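Local atomic coordinates of rhodopsin (Todarodes pacificus, PDB entry 2Z73), a protein that absorbs light through its retinal chromophore in squid photoreceptors and, once activated, signals through G-proteins that switch on phospholipase C. Residues A[58-63]-A[72-77]; A[77-82]-A[120-125]; A[260-265]-A[317-322]. All coordinates share one frame; numbering follows the deposited sequence.

Contact 1. Residues A[58-63]-A[72-77]; sequences LFTKTK and FIINLA. With PLM (palmitic acid), chain E; BOG (octyl beta-D-glucopyranoside), chain C.
Phe-59 and Ile-73 form the centre of this contact, and the main interaction is a CH-pi contact between them. The methyl CG2 of Ile-73 sits over the middle of the phenyl face, 3.9 Å from the centroid of the Phe-59 ring and only 5° off its normal. The two side chains cross at about a right angle, and the second branch of the isoleucine contributes as well. Its CG1 is anti to the carbonyl carbon (chi1 -78°) and its outer chain runs straight on, which carries CD1 to within 3.5 Å of Phe-59 CE2.

Plain aliphatic packing extends the interface. Ile-74 sends its longer branch across to helix 31-61, with CG1 3.7 Å from Phe-59 CB, and its CD1 reaches Thr-60 CG2 at 3.4 Å. Thr-60 thus shows two characters: its methyl serves the neighbouring helix, while OG1 is bonded back to the carbonyls of Ile-56 and Tyr-57. Ile-73 CD1 also meets the octyl tail of the glucoside, 3.6 Å from its C7'.

A local pair of hydrogen bonds closes the helix end. Thr-62, the first residue to leave helical geometry, grips Leu-58 O twice, through its N and through OG1 at 2.9 Å, from opposite faces of the carbonyl plane.

The contact therefore joins the cytoplasmic ends of transmembrane helices 1 and 2, on the two sides of the first cytoplasmic loop. Helix 320-329 comes up beside it, where the rings of Phe-322 and Phe-59 meet with planes at about 35° and Leu-58 packs on Ala-325 and Ile-326. Ile-73 also touches Tyr-315 of helix 311-318, and Phe-72 packs on helix 104-138.

Contact 2. Residues A[77-82]-A[120-125]; sequences AFSDFT and FMSIMT. With RET (retinal), chain D; PLM (palmitic acid), chain E.
The carboxylate of Asp-80 receives the hydroxyl of Ser-122 on the syn side of OD2, with Ser-122 OG 2.6 Å from Asp-80 OD2 and 24° out of the carboxylate plane. Two phenyl rings of the segments meet bound groups. One face of Phe-81 carries the palmitic acid chain, whose C9 is 3.9 Å above the ring plane and offset toward the rim; Phe-120, in the retinal pocket, brings CE2 to 3.5 Å from C7 of the retinal.

A short polar relay spans the helices. Ser-79 OG swings away from its own backbone N (chi1 -179°), which carries it across to Ser-122, and donates to Ser-122 OG at 3.0 Å. Ser-122 OG in turn donates to Asp-80 and is also hydrogen-bonded to Phe-118 O, so the two acceptors probably share its proton. Beside it Met-121, bent at its last torsion, sets CE 3.5 Å from Ser-79 CB, apolar packing next to the relay. With an alanine in place of Ser-122, the buried Asp-80 carboxylate and the Ser-79 hydroxyl would probably be left without this partner, and the polar link between the helices would be lost.

The axes of the short helical segments approach to 9.0 Å at 161°, nearly antiparallel. A buried helix 2 aspartate bonded to a helix 3 serine is characteristic of the seven-helix core of class A receptors, where in several relatives the equivalent pair helps bind sodium.

Contact 3. Residues A[260-265]-A[317-322]; sequences AKISIV and VSHPKF. With BOG (octyl beta-D-glucopyranoside), chain C; PLM (palmitic acid), chain F.
Ile-262 and Ser-318 mark the closest backbone approach, their CA atoms 7.2 Å apart, where the cytoplasmic end of transmembrane helix 6 faces the turn leading out of transmembrane helix 7. That turn joins helix 311-318 to helix 320-329, the short cytoplasmic helix known as helix 8 in class A receptors, and the contact shows how a single aliphatic side chain can pack against such a junction.

Ile-262 does nearly all the work from its side. CG1 is anti to the carbonyl carbon (chi1 -58°), and the extended branch beyond it points CD1 into the angle between two residues of the turn. There CG1 lies 3.8 Å from Ser-318 OG, while CD1 rests 3.8 Å from Ser-318 O and 3.9 Å from His-319 CD2, crossing the histidine side chain at about a right angle. These are van der Waals contacts; the polar atoms they cover are satisfied by others. Ser-318 OG bonds to Ile-314 O, and Ser-318 O takes a hydrogen bond from Arg-258 NE, a second tie to the helix that carries Ile-262.

The octyl tail of the glucoside ends beside this same helix, its C8' 3.5 Å from Ser-263 OG. At the sugar end, Lys-321 stretches out to give a weak hydrogen bond from NZ to O3 of the glucoside.

His-319 has a double part. Its CD2 is touched by Ile-262 CD1, while the residue stands at the N-cap of helix 320-329 and its ring accepts the capping bond, so one side chain takes part in both the packing and the cap. In that cap Phe-322 N donates to His-319 ND1 across 3.1 Å, with an N-H...acceptor angle of 159° and the donor tilted 30° from the ring plane.

Overall arrangement
From the N terminus the three contacts come in series, none enclosing or crossing another. Contact 1 closes the shortest loop, leaving eight residues between its segments at the turn from helix 31-61 to helix 70-87. Contact 2 opens where it ends, sharing Ala-77 on helix 70-87, and spans 37 residues to reach helix 104-138; the two touch through Asn-75 and Thr-125. Contact 3 leaves 51 residues between its segments, bringing helix 246-286 to the junction of helices 311-318 and 320-329, and it adjoins contact 1 through Phe-59 and Phe-322. Contacts 2 and 3 do not touch, their centres about 17 Å apart. Contacts 1 and 3 join cytoplasmic helix ends; contact 2 joins two helices in the membrane core.

Contact 1. Residues A[58-63]-A[72-77]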
loop_
_atom_site.group_PDB
_atom_site.type_symbol
_atom_site.label_atom_id
_atom_site.label_comp_id
_atom_site.label_asym_id
_atom_site.label_seq_id
_atom_site.Cartn_x
_atom_site.Cartn_y
_atom_site.Cartn_z
ATOM N N LEU A 58 11.972 -9.895 8.817
ATOM C CA LEU A 58 11.499 -11.277 8.844
ATOM C C LEU A 58 11.402 -11.948 7.466
ATOM O O LEU A 58 11.847 -13.084 7.298
ATOM C CB LEU A 58 10.142 -11.351 9.553
ATOM C CG LEU A 58 10.136 -11.873 10.995
ATOM C CD1 LEU A 58 11.403 -11.466 11.725
ATOM C CD2 LEU A 58 8.906 -11.354 11.721
ATOM N N PHE A 59 10.837 -11.257 6.478
ATOM C CA PHE A 59 10.709 -11.867 5.157
ATOM C C PHE A 59 12.031 -12.114 4.428
ATOM O O PHE A 59 12.169 -13.120 3.738
ATOM C CB PHE A 59 9.749 -11.060 4.266
ATOM C CG PHE A 59 8.306 -11.505 4.366
ATOM C CD1 PHE A 59 7.510 -11.127 5.446
ATOM C CD2 PHE A 59 7.750 -12.321 3.385
ATOM C CE1 PHE A 59 6.179 -11.556 5.543
ATOM C CE2 PHE A 59 6.425 -12.754 3.474
ATOM C CZ PHE A 59 5.638 -12.372 4.553
ATOM N N THR A 60 13.002 -11.218 4.572
ATOM C CA THR A 60 14.284 -11.440 3.907
ATOM C C THR A 60 15.158 -12.455 4.647
ATOM O O THR A 60 16.070 -13.025 4.056
ATOM C CB THR A 60 15.121 -10.144 3.773
ATOM O OG1 THR A 60 15.142 -9.455 5.023
ATOM C CG2 THR A 60 14.564 -9.242 2.698
ATOM N N LYS A 61 14.867 -12.703 5.920
ATOM C CA LYS A 61 15.692 -13.614 6.690
ATOM C C LYS A 61 15.113 -14.969 7.092
ATOM O O LYS A 61 15.844 -15.824 7.597
ATOM C CB LYS A 61 16.209 -12.888 7.931
ATOM C CG LYS A 61 17.114 -11.710 7.581
ATOM C CD LYS A 61 18.290 -12.173 6.722
ATOM C CE LYS A 61 19.078 -10.998 6.172
ATOM N NZ LYS A 61 20.212 -11.440 5.305
ATOM N N THR A 62 13.820 -15.178 6.876
ATOM C CA THR A 62 13.223 -16.454 7.230
ATOM C C THR A 62 13.235 -17.372 6.017
ATOM O O THR A 62 12.966 -16.926 4.900
ATOM C CB THR A 62 11.786 -16.286 7.721
ATOM O OG1 THR A 62 11.778 -15.467 8.899
ATOM C CG2 THR A 62 11.182 -17.628 8.044
ATOM N N LYS A 63 13.551 -18.649 6.236
ATOM C CA LYS A 63 13.627 -19.629 5.155
ATOM C C LYS A 63 12.266 -20.008 4.586
ATOM O O LYS A 63 12.123 -20.205 3.377
ATOM C CB LYS A 63 14.345 -20.895 5.635
ATOM C CG LYS A 63 14.553 -21.938 4.532
ATOM C CD LYS A 63 15.292 -23.183 5.016
ATOM C CE LYS A 63 14.466 -23.985 6.007
ATOM N NZ LYS A 63 15.162 -25.239 6.427
ATOM N N PHE A 72 7.495 -9.203 -3.605
ATOM C CA PHE A 72 6.494 -8.152 -3.752
ATOM C C PHE A 72 6.143 -7.624 -2.369
ATOM O O PHE A 72 6.039 -6.417 -2.171
ATOM C CB PHE A 72 5.214 -8.666 -4.424
ATOM C CG PHE A 72 5.406 -9.176 -5.828
ATOM C CD1 PHE A 72 6.237 -8.517 -6.725
ATOM C CD2 PHE A 72 4.743 -10.324 -6.258
ATOM C CE1 PHE A 72 6.408 -9.000 -8.031
ATOM C CE2 PHE A 72 4.908 -10.810 -7.554
ATOM C CZ PHE A 72 5.739 -10.151 -8.440
ATOM N N ILE A 73 5.951 -8.538 -1.417
ATOM C CA ILE A 73 5.615 -8.161 -0.045
ATOM C C ILE A 73 6.708 -7.269 0.535
ATOM O O ILE A 73 6.432 -6.261 1.187
ATOM C CB ILE A 73 5.453 -9.404 0.876
ATOM C CG1 ILE A 73 4.095 -10.068 0.638
ATOM C CG2 ILE A 73 5.562 -8.997 2.345
ATOM C CD1 ILE A 73 3.869 -11.329 1.473
ATOM N N ILE A 74 7.954 -7.650 0.289
ATOM C CA ILE A 74 9.070 -6.878 0.784
ATOM C C ILE A 74 9.054 -5.504 0.130
ATOM O O ILE A 74 9.157 -4.478 0.806
ATOM C CB ILE A 74 10.412 -7.618 0.513
ATOM C CG1 ILE A 74 10.490 -8.862 1.412
ATOM C CG2 ILE A 74 11.607 -6.702 0.792
ATOM C CD1 ILE A 74 11.638 -9.790 1.109
ATOM N N ASN A 75 8.907 -5.491 -1.191
ATOM C CA ASN A 75 8.876 -4.244 -1.946
ATOM C C ASN A 75 7.788 -3.316 -1.392
ATOM O O ASN A 75 8.000 -2.105 -1.260
ATOM C CB ASN A 75 8.621 -4.528 -3.432
ATOM C CG ASN A 75 8.650 -3.266 -4.272
ATOM O OD1 ASN A 75 9.701 -2.649 -4.449
ATOM N ND2 ASN A 75 7.495 -2.869 -4.784
ATOM N N LEU A 76 6.633 -3.899 -1.072
ATOM C CA LEU A 76 5.506 -3.150 -0.521
ATOM C C LEU A 76 5.900 -2.551 0.836
ATOM O O LEU A 76 5.611 -1.389 1.127
ATOM C CB LEU A 76 4.313 -4.082 -0.323
ATOM C CG LEU A 76 2.894 -3.570 -0.559
ATOM C CD1 LEU A 76 1.915 -4.522 0.111
ATOM C CD2 LEU A 76 2.716 -2.165 -0.001
ATOM N N ALA A 77 6.558 -3.355 1.668
ATOM C CA ALA A 77 6.978 -2.902 2.983
ATOM C C ALA A 77 8.021 -1.793 2.892
ATOM O O ALA A 77 8.023 -0.881 3.718
ATOM C CB ALA A 77 7.520 -4.064 3.788
HETATM C C1 PLM E . 20.491 -7.869 4.540
HETATM O O2 PLM E . 21.215 -7.901 5.528
HETATM C C2 PLM E . 18.990 -7.632 4.726
HETATM C C3 PLM E . 18.476 -6.358 4.041
HETATM C C4 PLM E . 17.810 -5.434 5.054
HETATM C C5 PLM E . 17.056 -4.325 4.378
HETATM C C6 PLM E . 16.423 -3.435 5.420
HETATM C C7 PLM E . 16.129 -2.070 4.839
HETATM C C8 PLM E . 15.491 -1.125 5.871
HETATM C C9 PLM E . 14.793 0.064 5.207
HETATM C CA PLM E . 15.691 1.273 5.086
HETATM C CB PLM E . 15.257 2.140 3.922
HETATM C CC PLM E . 15.853 3.531 4.014
HETATM C CD PLM E . 15.415 4.384 2.840
HETATM C CE PLM E . 14.967 5.745 3.315
HETATM C CF PLM E . 15.821 6.870 2.755
HETATM C CG PLM E . 15.345 8.231 3.250
HETATM C C1 BOG C . 3.812 -19.392 -1.190
HETATM O O1 BOG C . 2.971 -18.405 -1.608
HETATM C C2 BOG C . 2.985 -20.018 -0.096
HETATM O O2 BOG C . 2.665 -19.082 1.003
HETATM C C3 BOG C . 3.873 -21.092 0.344
HETATM O O3 BOG C . 3.118 -21.686 1.337
HETATM C C4 BOG C . 4.198 -22.057 -0.869
HETATM O O4 BOG C . 5.041 -23.087 -0.458
HETATM C C5 BOG C . 4.992 -21.394 -1.914
HETATM O O5 BOG C . 4.118 -20.347 -2.320
HETATM C C6 BOG C . 5.307 -22.353 -3.138
HETATM O O6 BOG C . 6.142 -21.598 -4.169
HETATM C "C1'" BOG C . 3.890 -17.369 -1.806
HETATM C "C2'" BOG C . 3.092 -16.438 -2.571
HETATM C "C3'" BOG C . 3.180 -15.203 -1.741
HETATM C "C4'" BOG C . 1.870 -14.679 -1.911
HETATM C "C5'" BOG C . 1.978 -13.287 -1.409
HETATM C "C6'" BOG C . 0.640 -13.050 -0.966
HETATM C "C7'" BOG C . 0.761 -11.695 -0.398
HETATM C "C8'" BOG C . -0.284 -11.706 0.575
#

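Contact 2. Residues A[77-82]-A[120-125]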
loop_
_atom_site.group_PDB
_atom_site.type_symbol
_atom_site.label_atom_id
_atom_site.label_comp_id
_atom_site.label_asym_id
_atom_site.label_seq_id
_atom_site.Cartn_x
_atom_site.Cartn_y
_atom_site.Cartn_z
ATOM N N ALA A 77 6.558 -3.355 1.668
ATOM C CA ALA A 77 6.978 -2.902 2.983
ATOM C C ALA A 77 8.021 -1.793 2.892
ATOM O O ALA A 77 8.023 -0.881 3.718
ATOM C CB ALA A 77 7.520 -4.064 3.788
ATOM N N PHE A 78 8.912 -1.869 1.906
ATOM C CA PHE A 78 9.939 -0.837 1.749
ATOM C C PHE A 78 9.208 0.450 1.381
ATOM O O PHE A 78 9.521 1.535 1.880
ATOM C CB PHE A 78 10.914 -1.196 0.622
ATOM C CG PHE A 78 11.993 -0.172 0.407
ATOM C CD1 PHE A 78 13.266 -0.363 0.921
ATOM C CD2 PHE A 78 11.721 1.014 -0.269
ATOM C CE1 PHE A 78 14.249 0.607 0.773
ATOM C CE2 PHE A 78 12.704 1.993 -0.421
ATOM C CZ PHE A 78 13.965 1.789 0.100
ATOM N N SER A 79 8.232 0.300 0.496
ATOM C CA SER A 79 7.417 1.395 0.040
ATOM C C SER A 79 6.730 2.062 1.220
ATOM O O SER A 79 6.847 3.270 1.430
ATOM C CB SER A 79 6.361 0.873 -0.937
ATOM O OG SER A 79 5.550 1.910 -1.446
ATOM N N ASP A 80 6.012 1.271 2.002
ATOM C CA ASP A 80 5.294 1.792 3.157
ATOM C C ASP A 80 6.242 2.305 4.228
ATOM O O ASP A 80 5.929 3.263 4.956
ATOM C CB ASP A 80 4.369 0.716 3.707
ATOM C CG ASP A 80 3.287 0.340 2.723
ATOM O OD1 ASP A 80 2.622 -0.704 2.918
ATOM O OD2 ASP A 80 3.101 1.096 1.754
ATOM N N PHE A 81 7.409 1.684 4.328
ATOM C CA PHE A 81 8.385 2.129 5.303
ATOM C C PHE A 81 8.787 3.578 5.002
ATOM O O PHE A 81 8.664 4.452 5.855
ATOM C CB PHE A 81 9.646 1.263 5.259
ATOM C CG PHE A 81 10.715 1.732 6.207
ATOM C CD1 PHE A 81 10.676 1.375 7.545
ATOM C CD2 PHE A 81 11.718 2.594 5.774
ATOM C CE1 PHE A 81 11.613 1.872 8.433
ATOM C CE2 PHE A 81 12.664 3.098 6.657
ATOM C CZ PHE A 81 12.612 2.738 7.989
ATOM N N THR A 82 9.263 3.801 3.776
ATOM C CA THR A 82 9.716 5.109 3.324
ATOM C C THR A 82 8.617 6.164 3.395
ATOM O O THR A 82 8.883 7.324 3.688
ATOM C CB THR A 82 10.241 5.063 1.856
ATOM O OG1 THR A 82 11.023 3.883 1.656
ATOM C CG2 THR A 82 11.113 6.281 1.557
ATOM N N PHE A 120 1.922 5.384 -5.290
ATOM C CA PHE A 120 1.684 4.732 -6.575
ATOM C C PHE A 120 2.323 3.350 -6.554
ATOM O O PHE A 120 1.839 2.423 -7.192
ATOM C CB PHE A 120 2.292 5.547 -7.732
ATOM C CG PHE A 120 1.600 6.858 -8.003
ATOM C CD1 PHE A 120 2.337 7.962 -8.415
ATOM C CD2 PHE A 120 0.220 6.983 -7.863
ATOM C CE1 PHE A 120 1.716 9.192 -8.688
ATOM C CE2 PHE A 120 -0.420 8.202 -8.130
ATOM C CZ PHE A 120 0.338 9.315 -8.547
ATOM N N MET A 121 3.414 3.224 -5.806
ATOM C CA MET A 121 4.144 1.964 -5.711
ATOM C C MET A 121 3.424 0.918 -4.883
ATOM O O MET A 121 3.451 -0.260 -5.225
ATOM C CB MET A 121 5.540 2.188 -5.141
ATOM C CG MET A 121 6.485 1.022 -5.395
ATOM S SD MET A 121 8.246 1.456 -5.206
ATOM C CE MET A 121 8.614 0.706 -3.662
ATOM N N SER A 122 2.773 1.327 -3.803
ATOM C CA SER A 122 2.074 0.349 -2.996
ATOM C C SER A 122 0.926 -0.361 -3.731
ATOM O O SER A 122 0.752 -1.572 -3.578
ATOM C CB SER A 122 1.592 0.987 -1.695
ATOM O OG SER A 122 2.690 1.165 -0.819
ATOM N N ILE A 123 0.155 0.365 -4.537
ATOM C CA ILE A 123 -0.937 -0.265 -5.286
ATOM C C ILE A 123 -0.412 -1.067 -6.467
ATOM O O ILE A 123 -0.905 -2.159 -6.748
ATOM C CB ILE A 123 -1.942 0.747 -5.856
ATOM C CG1 ILE A 123 -1.401 2.167 -5.696
ATOM C CG2 ILE A 123 -3.302 0.545 -5.209
ATOM C CD1 ILE A 123 -2.192 3.208 -6.443
ATOM N N MET A 124 0.582 -0.534 -7.168
ATOM C CA MET A 124 1.122 -1.258 -8.315
ATOM C C MET A 124 1.808 -2.543 -7.842
ATOM O O MET A 124 1.796 -3.563 -8.544
ATOM C CB MET A 124 2.105 -0.391 -9.098
ATOM C CG MET A 124 2.460 -0.974 -10.446
ATOM S SD MET A 124 0.999 -1.518 -11.374
ATOM C CE MET A 124 0.486 -0.018 -12.160
ATOM N N THR A 125 2.403 -2.497 -6.651
ATOM C CA THR A 125 3.049 -3.682 -6.119
ATOM C C THR A 125 1.921 -4.655 -5.845
ATOM O O THR A 125 2.024 -5.836 -6.163
ATOM C CB THR A 125 3.807 -3.413 -4.799
ATOM O OG1 THR A 125 4.866 -2.487 -5.033
ATOM C CG2 THR A 125 4.398 -4.703 -4.254
HETATM C C1 RET D . -4.327 9.936 -6.032
HETATM C C2 RET D . -5.497 8.917 -5.918
HETATM C C3 RET D . -5.352 7.870 -4.826
HETATM C C4 RET D . -3.995 7.146 -4.872
HETATM C C5 RET D . -2.813 8.107 -5.007
HETATM C C6 RET D . -2.938 9.372 -5.524
HETATM C C7 RET D . -1.757 10.325 -5.640
HETATM C C8 RET D . -1.130 10.956 -4.554
HETATM C C9 RET D . 0.046 11.834 -4.470
HETATM C C10 RET D . 0.331 12.207 -3.216
HETATM C C11 RET D . 1.417 12.998 -2.678
HETATM C C12 RET D . 1.642 13.340 -1.373
HETATM C C13 RET D . 0.872 13.181 -0.079
HETATM C C14 RET D . 1.437 13.569 1.104
HETATM C C15 RET D . 0.751 13.465 2.398
HETATM C C16 RET D . -4.216 10.407 -7.482
HETATM C C17 RET D . -4.784 11.189 -5.216
HETATM C C18 RET D . -1.558 7.451 -4.493
HETATM C C19 RET D . 0.830 12.200 -5.714
HETATM C C20 RET D . -0.547 12.579 -0.182
HETATM C C1 PLM E . 20.491 -7.869 4.540
HETATM O O2 PLM E . 21.215 -7.901 5.528
HETATM C C2 PLM E . 18.990 -7.632 4.726
HETATM C C3 PLM E . 18.476 -6.358 4.041
HETATM C C4 PLM E . 17.810 -5.434 5.054
HETATM C C5 PLM E . 17.056 -4.325 4.378
HETATM C C6 PLM E . 16.423 -3.435 5.420
HETATM C C7 PLM E . 16.129 -2.070 4.839
HETATM C C8 PLM E . 15.491 -1.125 5.871
HETATM C C9 PLM E . 14.793 0.064 5.207
HETATM C CA PLM E . 15.691 1.273 5.086
HETATM C CB PLM E . 15.257 2.140 3.922
HETATM C CC PLM E . 15.853 3.531 4.014
HETATM C CD PLM E . 15.415 4.384 2.840
HETATM C CE PLM E . 14.967 5.745 3.315
HETATM C CF PLM E . 15.821 6.870 2.755
HETATM C CG PLM E . 15.345 8.231 3.250
#

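Contact 3. Residues A[260-265]-A[317-322]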
loop_
_atom_site.group_PDB
_atom_site.type_symbol
_atom_site.label_atom_id
_atom_site.label_comp_id
_atom_site.label_asym_id
_atom_site.label_seq_id
_atom_site.Cartn_x
_atom_site.Cartn_y
_atom_site.Cartn_z
ATOM N N ALA A 260 -4.402 -15.023 -0.984
ATOM C CA ALA A 260 -5.130 -14.234 -1.965
ATOM C C ALA A 260 -6.104 -13.356 -1.209
ATOM O O ALA A 260 -6.258 -12.165 -1.507
ATOM C CB ALA A 260 -5.873 -15.142 -2.917
ATOM N N LYS A 261 -6.771 -13.950 -0.228
ATOM C CA LYS A 261 -7.710 -13.211 0.595
ATOM C C LYS A 261 -6.960 -12.033 1.215
ATOM O O LYS A 261 -7.360 -10.883 1.056
ATOM C CB LYS A 261 -8.278 -14.114 1.685
ATOM C CG LYS A 261 -9.424 -14.996 1.228
ATOM C CD LYS A 261 -9.797 -15.999 2.313
ATOM C CE LYS A 261 -11.129 -16.678 2.026
ATOM N NZ LYS A 261 -11.152 -17.329 0.686
ATOM N N ILE A 262 -5.858 -12.322 1.903
ATOM C CA ILE A 262 -5.047 -11.273 2.519
ATOM C C ILE A 262 -4.816 -10.122 1.543
ATOM O O ILE A 262 -5.079 -8.956 1.868
ATOM C CB ILE A 262 -3.663 -11.806 2.951
ATOM C CG1 ILE A 262 -3.832 -12.962 3.936
ATOM C CG2 ILE A 262 -2.857 -10.696 3.608
ATOM C CD1 ILE A 262 -2.533 -13.630 4.311
ATOM N N SER A 263 -4.318 -10.455 0.353
ATOM C CA SER A 263 -4.035 -9.470 -0.686
ATOM C C SER A 263 -5.185 -8.506 -0.882
ATOM O O SER A 263 -4.980 -7.298 -1.034
ATOM C CB SER A 263 -3.780 -10.167 -2.016
ATOM O OG SER A 263 -2.733 -11.102 -1.907
ATOM N N ILE A 264 -6.397 -9.053 -0.900
ATOM C CA ILE A 264 -7.595 -8.259 -1.090
ATOM C C ILE A 264 -7.840 -7.330 0.076
ATOM O O ILE A 264 -8.237 -6.178 -0.119
ATOM C CB ILE A 264 -8.826 -9.175 -1.320
ATOM C CG1 ILE A 264 -8.976 -9.445 -2.818
ATOM C CG2 ILE A 264 -10.097 -8.538 -0.747
ATOM C CD1 ILE A 264 -10.089 -10.425 -3.163
ATOM N N VAL A 265 -7.603 -7.799 1.293
ATOM C CA VAL A 265 -7.833 -6.920 2.436
ATOM C C VAL A 265 -6.889 -5.714 2.427
ATOM O O VAL A 265 -7.308 -4.599 2.725
ATOM C CB VAL A 265 -7.670 -7.663 3.782
ATOM C CG1 VAL A 265 -7.937 -6.707 4.937
ATOM C CG2 VAL A 265 -8.624 -8.828 3.843
ATOM N N VAL A 317 -2.127 -10.685 11.970
ATOM C CA VAL A 317 -3.337 -11.344 12.476
ATOM C C VAL A 317 -3.918 -12.373 11.519
ATOM O O VAL A 317 -4.871 -13.058 11.874
ATOM C CB VAL A 317 -4.462 -10.328 12.781
ATOM C CG1 VAL A 317 -4.005 -9.342 13.820
ATOM C CG2 VAL A 317 -4.873 -9.608 11.512
ATOM N N SER A 318 -3.357 -12.482 10.316
ATOM C CA SER A 318 -3.895 -13.425 9.333
ATOM C C SER A 318 -2.866 -14.193 8.528
ATOM O O SER A 318 -3.223 -15.086 7.767
ATOM C CB SER A 318 -4.790 -12.687 8.348
ATOM O OG SER A 318 -4.010 -11.801 7.568
ATOM N N HIS A 319 -1.596 -13.852 8.671
ATOM C CA HIS A 319 -0.572 -14.554 7.909
ATOM C C HIS A 319 0.143 -15.587 8.782
ATOM O O HIS A 319 0.980 -15.232 9.609
ATOM C CB HIS A 319 0.428 -13.549 7.347
ATOM C CG HIS A 319 1.243 -14.088 6.224
ATOM N ND1 HIS A 319 2.081 -15.172 6.371
ATOM C CD2 HIS A 319 1.330 -13.715 4.927
ATOM C CE1 HIS A 319 2.651 -15.448 5.210
ATOM N NE2 HIS A 319 2.211 -14.578 4.318
ATOM N N PRO A 320 -0.172 -16.883 8.591
ATOM C CA PRO A 320 0.416 -17.994 9.351
ATOM C C PRO A 320 1.943 -18.061 9.404
ATOM O O PRO A 320 2.526 -17.922 10.479
ATOM C CB PRO A 320 -0.204 -19.228 8.696
ATOM C CG PRO A 320 -0.417 -18.791 7.290
ATOM C CD PRO A 320 -0.975 -17.396 7.468
ATOM N N LYS A 321 2.599 -18.273 8.267
ATOM C CA LYS A 321 4.056 -18.345 8.282
ATOM C C LYS A 321 4.656 -17.111 8.931
ATOM O O LYS A 321 5.566 -17.216 9.748
ATOM C CB LYS A 321 4.619 -18.506 6.865
ATOM C CG LYS A 321 4.613 -19.943 6.362
ATOM C CD LYS A 321 5.180 -20.046 4.955
ATOM C CE LYS A 321 5.166 -21.484 4.465
ATOM N NZ LYS A 321 5.689 -21.615 3.078
ATOM N N PHE A 322 4.130 -15.943 8.581
ATOM C CA PHE A 322 4.628 -14.690 9.136
ATOM C C PHE A 322 4.396 -14.642 10.636
ATOM O O PHE A 322 5.269 -14.224 11.398
ATOM C CB PHE A 322 3.932 -13.505 8.474
ATOM C CG PHE A 322 4.392 -12.171 8.984
ATOM C CD1 PHE A 322 5.723 -11.791 8.875
ATOM C CD2 PHE A 322 3.491 -11.288 9.560
ATOM C CE1 PHE A 322 6.147 -10.551 9.331
ATOM C CE2 PHE A 322 3.903 -10.044 10.017
ATOM C CZ PHE A 322 5.235 -9.674 9.902
HETATM C C1 BOG C . 3.812 -19.392 -1.190
HETATM O O1 BOG C . 2.971 -18.405 -1.608
HETATM C C2 BOG C . 2.985 -20.018 -0.096
HETATM O O2 BOG C . 2.665 -19.082 1.003
HETATM C C3 BOG C . 3.873 -21.092 0.344
HETATM O O3 BOG C . 3.118 -21.686 1.337
HETATM C C4 BOG C . 4.198 -22.057 -0.869
HETATM O O4 BOG C . 5.041 -23.087 -0.458
HETATM C C5 BOG C . 4.992 -21.394 -1.914
HETATM O O5 BOG C . 4.118 -20.347 -2.320
HETATM C C6 BOG C . 5.307 -22.353 -3.138
HETATM O O6 BOG C . 6.142 -21.598 -4.169
HETATM C "C1'" BOG C . 3.890 -17.369 -1.806
HETATM C "C2'" BOG C . 3.092 -16.438 -2.571
HETATM C "C3'" BOG C . 3.180 -15.203 -1.741
HETATM C "C4'" BOG C . 1.870 -14.679 -1.911
HETATM C "C5'" BOG C . 1.978 -13.287 -1.409
HETATM C "C6'" BOG C . 0.640 -13.050 -0.966
HETATM C "C7'" BOG C . 0.761 -11.695 -0.398
HETATM C "C8'" BOG C . -0.284 -11.706 0.575
HETATM C C1 PLM F . -1.869 -8.643 16.592
HETATM O O2 PLM F . -1.413 -9.019 15.522
HETATM C C2 PLM F . -1.871 -7.147 16.928
HETATM C C3 PLM F . -0.486 -6.492 16.869
HETATM C C4 PLM F . -0.505 -5.147 17.579
HETATM C C5 PLM F . -0.327 -4.017 16.614
HETATM C C6 PLM F . -0.356 -2.706 17.355
HETATM C C7 PLM F . -1.586 -1.913 16.968
HETATM C C8 PLM F . -1.662 -0.566 17.694
HETATM C C9 PLM F . -2.402 0.471 16.862
HETATM C CA PLM F . -3.485 1.158 17.652
HETATM C CB PLM F . -4.499 1.784 16.721
HETATM C CC PLM F . -5.274 2.889 17.406
HETATM C CD PLM F . -6.282 3.503 16.457
HETATM C CE PLM F . -7.672 3.406 17.034
HETATM C CF PLM F . -8.567 2.491 16.212
HETATM C CG PLM F . -9.975 2.391 16.800
#